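Local coordinates for carboxylic ester hydrolase (Aspergillus niger, PDB 7K4O), which probably hydrolyses the ester bonds of tannins as a serine esterase of the tannase family, at residues 474-479 with 510-515. Residues are numbered along the deposited sequence; the frame is centred on the assembly and turned at random.
Sequences NGPFPQ and QNQQLC. With NAG (2-acetamido-2-deoxy-beta-D-glucopyranose), chain B; MAN (alpha-D-mannopyranose), chain C.
Strands 476-477 and 511-514 are the two outer strands of a three-stranded antiparallel sheet, and their side chains meet across one face of strand 498-502, which lies between them and takes up the backbone bonds of Phe477, Gln510 and Leu514; their CA atoms come no nearer than 6.4 Å, between Pro476 and Gln512. No direct hydrogen bond joins 474-479 to 510-515, so side chains carry the contact. Pro476 directs its CB toward 510-515, and its ring atoms CB and CG make the contact. With CG anti to its carbonyl carbon (chi1 -82°) and the chain extended beyond, Gln512 crosses this ring at about a right angle, bringing its OE1 to 3.5 Å from Pro476 CG. The same CG touches Leu514 CD2 at 3.9 Å, while the other branch, Leu514 CD1, reaches Pro478 CB at 4.3 Å. Leu514 thus bridges the two prolines, and Ala500, Val460 and Pro461 add to this apolar cluster. At the polar end a water donates to Asn474 O and accepts from Gln512 NE2 (both 2.8 Å), closing a gap too long for a direct bond. The Asn474 amide turns elsewhere, its ND2 bonded to the carbonyl of Asp260, a calcium-site residue. On the opposite face of strand 511-514 from Pro476, Gln513 NE2 donates to a lone pair of Asn511 OD1 in the carbonyl plane; with Asn499 OD1, which accepts from both amides, this probably fixes the amide rotation, and Asn511 ND2 meets NAG O6 at 2.8 Å in a nearly straight bond (169°). Gln479 OE1 accepts from MAN O4 of the same glycan (2.7 Å). The chemistry is therefore divided: proline and leucine pack beside strand 498-502, one water links the polar ends, and the amides of Asn511 and Gln479 hydrogen-bond the attached glycan.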
loop_
_atom_site.group_PDB
_atom_site.type_symbol
_atom_site.label_atom_id
_atom_site.label_comp_id
_atom_site.label_asym_id
_atom_site.label_seq_id
_atom_site.Cartn_x
_atom_site.Cartn_y
_atom_site.Cartn_z
ATOM N N ASN A 474 14.853 -15.143 3.651
ATOM C CA ASN A 474 15.070 -15.156 5.120
ATOM C C ASN A 474 14.445 -13.909 5.767
ATOM O O ASN A 474 14.535 -13.761 7.004
ATOM C CB ASN A 474 16.553 -15.242 5.455
ATOM C CG ASN A 474 17.132 -16.598 5.078
ATOM O OD1 ASN A 474 16.429 -17.601 5.006
ATOM N ND2 ASN A 474 18.424 -16.624 4.836
ATOM N N GLY A 475 13.925 -12.986 4.956
ATOM C CA GLY A 475 13.404 -11.718 5.500
ATOM C C GLY A 475 12.080 -11.991 6.212
ATOM O O GLY A 475 11.364 -12.921 5.861
ATOM N N PRO A 476 11.746 -11.149 7.189
ATOM C CA PRO A 476 10.519 -11.299 7.963
ATOM C C PRO A 476 9.355 -10.580 7.281
ATOM O O PRO A 476 9.548 -9.879 6.295
ATOM C CB PRO A 476 10.871 -10.575 9.256
ATOM C CG PRO A 476 11.716 -9.427 8.781
ATOM C CD PRO A 476 12.525 -9.997 7.636
ATOM N N PHE A 477 8.147 -10.773 7.804
ATOM C CA PHE A 477 6.964 -10.079 7.254
ATOM C C PHE A 477 5.973 -9.933 8.385
ATOM O O PHE A 477 5.808 -10.875 9.158
ATOM C CB PHE A 477 6.364 -10.850 6.089
ATOM C CG PHE A 477 5.463 -9.998 5.238
ATOM C CD1 PHE A 477 5.988 -9.126 4.290
ATOM C CD2 PHE A 477 4.098 -10.047 5.429
ATOM C CE1 PHE A 477 5.136 -8.293 3.569
ATOM C CE2 PHE A 477 3.254 -9.229 4.697
ATOM C CZ PHE A 477 3.778 -8.351 3.777
ATOM N N PRO A 478 5.292 -8.768 8.515
ATOM C CA PRO A 478 4.344 -8.579 9.624
ATOM C C PRO A 478 3.021 -9.257 9.295
ATOM O O PRO A 478 2.164 -8.710 8.623
ATOM C CB PRO A 478 4.280 -7.061 9.763
ATOM C CG PRO A 478 4.469 -6.570 8.315
ATOM C CD PRO A 478 5.468 -7.551 7.696
ATOM N N GLN A 479 2.853 -10.487 9.768
ATOM C CA GLN A 479 1.685 -11.326 9.473
ATOM C C GLN A 479 0.616 -11.185 10.561
ATOM O O GLN A 479 -0.476 -11.709 10.395
ATOM C CB GLN A 479 2.140 -12.783 9.333
ATOM C CG GLN A 479 1.035 -13.739 8.886
ATOM C CD GLN A 479 1.572 -15.167 8.701
ATOM O OE1 GLN A 479 2.270 -15.677 9.591
ATOM N NE2 GLN A 479 1.173 -15.826 7.621
ATOM N N GLN A 510 9.928 -18.650 12.101
ATOM C CA GLN A 510 10.705 -17.923 13.122
ATOM C C GLN A 510 10.165 -16.502 13.322
ATOM O O GLN A 510 9.685 -15.871 12.351
ATOM C CB GLN A 510 12.175 -17.874 12.747
ATOM C CG GLN A 510 12.790 -19.269 12.800
ATOM C CD GLN A 510 14.301 -19.332 12.817
ATOM O OE1 GLN A 510 15.020 -18.322 12.720
ATOM N NE2 GLN A 510 14.772 -20.565 12.918
ATOM N N ASN A 511 10.272 -16.042 14.551
ATOM C CA ASN A 511 9.861 -14.690 14.963
ATOM C C ASN A 511 10.976 -13.692 14.717
ATOM O O ASN A 511 12.146 -14.030 14.879
ATOM C CB ASN A 511 9.445 -14.675 16.421
ATOM C CG ASN A 511 8.857 -13.334 16.814
ATOM O OD1 ASN A 511 9.534 -12.534 17.463
ATOM N ND2 ASN A 511 7.625 -13.063 16.368
ATOM N N GLN A 512 10.600 -12.471 14.345
ATOM C CA GLN A 512 11.482 -11.283 14.339
ATOM C C GLN A 512 10.675 -10.050 14.731
ATOM O O GLN A 512 9.432 -10.100 14.721
ATOM C CB GLN A 512 12.096 -11.055 12.958
ATOM C CG GLN A 512 13.318 -11.936 12.719
ATOM C CD GLN A 512 14.088 -11.555 11.471
ATOM O OE1 GLN A 512 14.207 -10.390 11.102
ATOM N NE2 GLN A 512 14.597 -12.576 10.805
ATOM N N GLN A 513 11.385 -9.042 15.170
ATOM C CA GLN A 513 10.806 -7.757 15.546
ATOM C C GLN A 513 11.251 -6.698 14.532
ATOM O O GLN A 513 12.414 -6.720 14.108
ATOM C CB GLN A 513 11.187 -7.422 16.967
ATOM C CG GLN A 513 10.623 -8.419 18.006
ATOM C CD GLN A 513 9.111 -8.493 17.942
ATOM O OE1 GLN A 513 8.457 -7.463 17.952
ATOM N NE2 GLN A 513 8.561 -9.702 17.919
ATOM N N LEU A 514 10.379 -5.719 14.270
ATOM C CA LEU A 514 10.719 -4.561 13.377
ATOM C C LEU A 514 10.810 -3.285 14.176
ATOM O O LEU A 514 9.914 -2.961 14.988
ATOM C CB LEU A 514 9.672 -4.465 12.268
ATOM C CG LEU A 514 9.320 -5.704 11.480
ATOM C CD1 LEU A 514 8.192 -5.398 10.488
ATOM C CD2 LEU A 514 10.520 -6.249 10.725
ATOM N N CYS A 515 11.924 -2.557 14.017
ATOM C CA CYS A 515 12.179 -1.249 14.655
ATOM C C CYS A 515 11.190 -0.195 14.132
ATOM O O CYS A 515 10.853 -0.226 12.924
ATOM C CB CYS A 515 13.605 -0.763 14.375
ATOM S SG CYS A 515 14.847 -1.881 15.091
HETATM C C1 NAG B . 4.016 -12.673 16.837
HETATM C C2 NAG B . 2.713 -13.151 17.406
HETATM C C3 NAG B . 2.893 -14.578 17.942
HETATM C C4 NAG B . 3.441 -15.479 16.837
HETATM C C5 NAG B . 4.729 -14.854 16.316
HETATM C C6 NAG B . 5.355 -15.634 15.157
HETATM C C7 NAG B . 1.192 -11.543 18.315
HETATM C C8 NAG B . 0.708 -10.604 19.320
HETATM N N2 NAG B . 2.308 -12.270 18.447
HETATM O O3 NAG B . 1.610 -15.079 18.352
HETATM O O4 NAG B . 3.731 -16.757 17.470
HETATM O O5 NAG B . 4.427 -13.544 15.828
HETATM O O6 NAG B . 6.494 -14.978 14.685
HETATM O O7 NAG B . 0.477 -11.637 17.368
HETATM C C1 MAN C . 1.594 -21.009 12.718
HETATM C C2 MAN C . 0.538 -20.137 11.977
HETATM C C3 MAN C . 1.243 -19.512 10.777
HETATM C C4 MAN C . 2.400 -18.607 11.192
HETATM C C5 MAN C . 3.341 -19.398 12.122
HETATM C C6 MAN C . 4.322 -18.565 12.884
HETATM O O2 MAN C . 0.058 -19.093 12.834
HETATM O O3 MAN C . 0.189 -18.866 10.072
HETATM O O4 MAN C . 3.121 -18.196 10.027
HETATM O O5 MAN C . 2.632 -20.124 13.152
HETATM O O6 MAN C . 5.308 -19.440 13.645
HETATM O O HOH W 1 16.143 -12.080 8.548
#